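Local coordinates for aromatic-L-amino-acid decarboxylase (Catharanthus roseus, PDB 6EEW), which catalyses the pyridoxal 5'-phosphate-dependent decarboxylation of L-tryptophan to tryptamine and of 5-hydroxy-L-tryptophan to serotonin, at the interface of chains A and B. Numbering follows the deposited sequence. Chains: chain A/B, Aromatic-L-amino-acid decarboxylase.

The interface of chains A and B. Residues chain A 105-106, 322, 385, 393, 475; chain B 19, 21-22.
B:Phe19 presents its ring edge to a face of A:Tyr385, a T-shaped pair in the dimer interface of this group II pyridoxal-phosphate decarboxylase, where the N-terminal arm of one subunit, just ahead of helix 24-44, lies against its mate. The evidence for edge-to-face packing is a 69° angle between the ring planes with 5.2 Å between centroids. The touching atoms are the rim carbons CE1 and CZ of B:Phe19, with CE1 3.4 Å from A:Tyr385 CD1. On the other side of CZ, CB of A:His393 lies in the ring plane 3.9 Å from B:Phe19 CE2, so two residues of helix 375-409 meet neighbouring stretches of the phenyl edge. A chi1 of 168° sets B:Phe19 CG opposite the backbone N and beside the carbonyl carbon, which turns the ring toward that helix.

B:Pro21 buries 73 Å², the most of any residue in this patch. Its ring lies across A:Ser106 and A:Leu322: CB is 3.7 Å from the A:Ser106 CB, while CG lies 4.0 Å from CD2 of A:Leu322, whose side chain crosses the proline at about a right angle. The A:Leu322 CD2 methyl also covers one face of the A:His393 imidazole near its rim. The phenol OH of A:Tyr385 comes within 3.2 Å of the B:Pro21 carbonyl O, a polar approach rather than an established hydrogen bond. Replacing A:Tyr385 by alanine removes the face under B:Phe19 CE1 and CZ and the hydroxyl beside the B:Pro21 carbonyl, which would probably open a gap there and let the phenyl ring turn more freely.

Farther along the arm, B:Leu22 CD2 meets A:Val105 CG2 at 3.7 Å, methyl to methyl. Behind this contact, A:Ser475 OG fixes the A:Val105 backbone, accepting from its N at 2.9 Å in a nearly straight bond (176° at H) and donating to its O. A:Ser106 OG likewise donates to A:Leu322 O, tying together the two segments on which the proline rests.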
# COMPACT_ATOMS: atom_id res chain seq x y z
N VAL A 105 -18.58 -1.33 -0.88
CA VAL A 105 -18.33 0.04 -0.47
C VAL A 105 -19.49 0.54 0.38
O VAL A 105 -20.51 -0.13 0.52
CB VAL A 105 -18.11 0.97 -1.68
CG1 VAL A 105 -16.96 0.46 -2.56
CG2 VAL A 105 -19.40 1.11 -2.49
N SER A 106 -19.31 1.73 0.95
CA SER A 106 -20.33 2.39 1.77
C SER A 106 -19.96 3.86 1.92
O SER A 106 -18.78 4.22 1.98
CB SER A 106 -20.45 1.76 3.16
OG SER A 106 -19.30 2.07 3.94
N LEU A 322 -17.41 -3.44 2.98
CA LEU A 322 -17.84 -2.08 2.69
C LEU A 322 -16.70 -1.06 2.77
O LEU A 322 -16.95 0.16 2.80
CB LEU A 322 -18.98 -1.67 3.62
CG LEU A 322 -20.06 -2.74 3.87
CD1 LEU A 322 -21.03 -2.24 4.92
CD2 LEU A 322 -20.81 -3.09 2.59
N TYR A 385 -22.79 1.85 11.04
CA TYR A 385 -23.73 0.78 10.73
C TYR A 385 -24.04 -0.14 11.90
O TYR A 385 -25.19 -0.58 12.03
CB TYR A 385 -23.23 -0.02 9.53
CG TYR A 385 -23.07 0.90 8.34
CD1 TYR A 385 -24.07 1.81 8.01
CD2 TYR A 385 -21.92 0.90 7.56
CE1 TYR A 385 -23.94 2.67 6.93
CE2 TYR A 385 -21.78 1.76 6.48
CZ TYR A 385 -22.79 2.64 6.17
OH TYR A 385 -22.65 3.51 5.10
N HIS A 393 -25.92 -7.26 6.23
CA HIS A 393 -25.35 -7.10 4.89
C HIS A 393 -24.74 -8.40 4.39
O HIS A 393 -25.01 -8.86 3.26
CB HIS A 393 -24.32 -5.97 4.94
CG HIS A 393 -23.11 -6.20 4.11
ND1 HIS A 393 -23.12 -6.16 2.73
CD2 HIS A 393 -21.83 -6.48 4.46
CE1 HIS A 393 -21.91 -6.39 2.27
NE2 HIS A 393 -21.10 -6.60 3.30
N SER A 475 -22.17 -3.69 -4.02
CA SER A 475 -23.04 -2.98 -3.08
C SER A 475 -24.36 -2.55 -3.71
O SER A 475 -25.38 -2.55 -3.02
CB SER A 475 -22.31 -1.77 -2.50
OG SER A 475 -21.20 -2.19 -1.70
N PHE B 19 -31.47 -2.47 4.60
CA PHE B 19 -30.22 -1.76 4.92
C PHE B 19 -29.37 -1.54 3.66
O PHE B 19 -28.90 -2.50 3.04
CB PHE B 19 -29.45 -2.53 5.99
CG PHE B 19 -28.03 -2.06 6.18
CD1 PHE B 19 -27.77 -0.76 6.59
CD2 PHE B 19 -26.96 -2.92 5.96
CE1 PHE B 19 -26.46 -0.33 6.76
CE2 PHE B 19 -25.66 -2.49 6.13
CZ PHE B 19 -25.41 -1.19 6.53
N PRO B 21 -26.00 0.33 2.48
CA PRO B 21 -24.80 1.12 2.81
C PRO B 21 -24.48 2.20 1.78
O PRO B 21 -23.84 3.20 2.13
CB PRO B 21 -23.69 0.07 2.88
CG PRO B 21 -24.19 -1.07 2.02
CD PRO B 21 -25.68 -1.08 2.18
N LEU B 22 -24.92 2.03 0.53
CA LEU B 22 -24.64 2.98 -0.54
C LEU B 22 -25.94 3.35 -1.24
O LEU B 22 -26.49 2.54 -1.98
CB LEU B 22 -23.66 2.41 -1.57
CG LEU B 22 -23.31 3.44 -2.65
CD1 LEU B 22 -22.66 4.67 -2.02
CD2 LEU B 22 -22.43 2.86 -3.77